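Local coordinates for protein hypothetical acetyltransferase (Deinococcus radiodurans, PDB 3S6F) that binds coenzyme A and calcium and probably transfers an acetyl group to an amine of an unidentified substrate, at residues A[26-29]-A[30-33]. Residues are numbered along the deposited sequence; the frame is centred on the assembly and turned at random.
Sequences GFFE and GWPN
A type II beta turn from Phe-28 to Trp-31 bends the chain within the loop between strand 11-13 and helix 37-46, and the aromatic side chains at its two ends close on one another as an edge-to-face pair. Across the turn, Trp-31 N gives its hydrogen to Phe-28 O at 3.0 Å, nearly straight at 163°, though the donor stands above the carbonyl plane. A water donates to the same Phe-28 O and to Trp-31 O, so two bonds grip the first carbonyl. Gly-30 sits at the third position with a positive phi, where a CB would collide with Glu-29 O; this is the usual reason for glycine at this point of a type II turn. The indole meets Phe-28 with its face: Phe-28 CD1 lies 3.6 Å from Trp-31 CE2, over the middle of the ring system, and the two ring planes stand at 66°. Nearer the backbone, Phe-28 CB makes a CH-pi contact over the face of the five-membered ring, 3.9 Å from its centroid. Trp-31, like Phe-28, sets CG beside the backbone N (chi1 -72° in Trp-31), which brings the rings together on one side of the turn. In this GNAT fold the loop lies beside strand 73-81: Glu-80 accepts hydrogen bonds from the N of Phe-28 and Glu-29, while Trp-31 touches Leu-78 and also Leu-72 of the second subunit. With an alanine here in place of the indole, the edge of Phe-28 would probably lose the aromatic face it rests on, and Leu-72 of the second subunit its packing partner. Glu-29 turns its carboxylate elsewhere: in the conformer described, its OE1 forms a salt bridge with NH2 of Arg-86, a coenzyme A-binding residue.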
loop_
_atom_site.group_PDB
_atom_site.type_symbol
_atom_site.label_atom_id
_atom_site.label_comp_id
_atom_site.label_asym_id
_atom_site.label_seq_id
_atom_site.Cartn_x
_atom_site.Cartn_y
_atom_site.Cartn_z
ATOM N N GLY A 26 -1.511 -20.022 -13.472
ATOM C CA GLY A 26 -2.356 -19.314 -14.425
ATOM C C GLY A 26 -2.532 -17.822 -14.257
ATOM O O GLY A 26 -3.342 -17.240 -14.966
ATOM N N PHE A 27 -1.811 -17.217 -13.311
ATOM C CA PHE A 27 -1.889 -15.786 -13.058
ATOM C C PHE A 27 -0.739 -15.066 -13.737
ATOM O O PHE A 27 0.126 -15.663 -14.397
ATOM C CB PHE A 27 -1.985 -15.537 -11.557
ATOM C CG PHE A 27 -3.285 -15.994 -11.002
ATOM C CD1 PHE A 27 -4.449 -15.301 -11.292
ATOM C CD2 PHE A 27 -3.386 -17.137 -10.236
ATOM C CE1 PHE A 27 -5.672 -15.743 -10.837
ATOM C CE2 PHE A 27 -4.616 -17.550 -9.750
ATOM C CZ PHE A 27 -5.756 -16.848 -10.071
ATOM N N PHE A 28 -0.771 -13.750 -13.603
ATOM C CA PHE A 28 0.237 -12.849 -14.179
ATOM C C PHE A 28 0.216 -12.918 -15.694
ATOM O O PHE A 28 1.257 -12.826 -16.362
ATOM C CB PHE A 28 1.619 -13.094 -13.595
ATOM C CG PHE A 28 1.618 -13.037 -12.087
ATOM C CD1 PHE A 28 1.582 -11.807 -11.418
ATOM C CD2 PHE A 28 1.694 -14.206 -11.348
ATOM C CE1 PHE A 28 1.587 -11.743 -10.059
ATOM C CE2 PHE A 28 1.724 -14.134 -9.983
ATOM C CZ PHE A 28 1.659 -12.899 -9.349
ATOM N N GLU A 29 -0.979 -12.922 -16.257
ATOM C CA GLU A 29 -1.148 -12.918 -17.703
ATOM C C GLU A 29 -0.490 -11.647 -18.241
ATOM O O GLU A 29 -0.712 -10.527 -17.738
ATOM C CB GLU A 29 -2.637 -12.982 -18.105
ATOM C CG GLU A 29 -2.868 -13.160 -19.631
ATOM C CD GLU A 29 -4.311 -12.822 -20.110
ATOM O OE1 GLU A 29 -5.251 -12.789 -19.283
ATOM O OE2 GLU A 29 -4.538 -12.631 -21.342
ATOM N N GLY A 30 0.351 -11.781 -19.258
ATOM C CA GLY A 30 0.998 -10.615 -19.852
ATOM C C GLY A 30 2.262 -10.145 -19.159
ATOM O O GLY A 30 2.935 -9.232 -19.669
ATOM N N TRP A 31 2.644 -10.728 -18.035
ATOM C CA TRP A 31 3.851 -10.303 -17.345
ATOM C C TRP A 31 5.059 -10.941 -18.007
ATOM O O TRP A 31 5.095 -12.148 -18.168
ATOM C CB TRP A 31 3.835 -10.711 -15.884
ATOM C CG TRP A 31 2.876 -9.921 -15.019
ATOM C CD1 TRP A 31 1.579 -9.544 -15.294
ATOM C CD2 TRP A 31 3.157 -9.456 -13.704
ATOM N NE1 TRP A 31 1.061 -8.857 -14.225
ATOM C CE2 TRP A 31 2.011 -8.772 -13.246
ATOM C CE3 TRP A 31 4.260 -9.544 -12.856
ATOM C CZ2 TRP A 31 1.954 -8.179 -11.999
ATOM C CZ3 TRP A 31 4.195 -8.940 -11.617
ATOM C CH2 TRP A 31 3.057 -8.262 -11.207
ATOM N N PRO A 32 6.098 -10.151 -18.325
ATOM C CA PRO A 32 7.273 -10.773 -18.922
ATOM C C PRO A 32 8.065 -11.737 -18.046
ATOM O O PRO A 32 8.600 -12.713 -18.555
ATOM C CB PRO A 32 8.145 -9.587 -19.301
ATOM C CG PRO A 32 7.172 -8.485 -19.495
ATOM C CD PRO A 32 6.123 -8.701 -18.459
ATOM N N ASN A 33 8.111 -11.493 -16.733
ATOM C CA ASN A 33 8.893 -12.314 -15.822
ATOM C C ASN A 33 8.125 -12.452 -14.526
ATOM O O ASN A 33 8.471 -11.852 -13.522
ATOM C CB ASN A 33 10.282 -11.729 -15.607
ATOM C CG ASN A 33 11.160 -12.644 -14.737
ATOM O OD1 ASN A 33 11.001 -13.845 -14.764
ATOM N ND2 ASN A 33 12.080 -12.064 -13.967
HETATM O O HOH W 1 3.339 -14.226 -17.765
#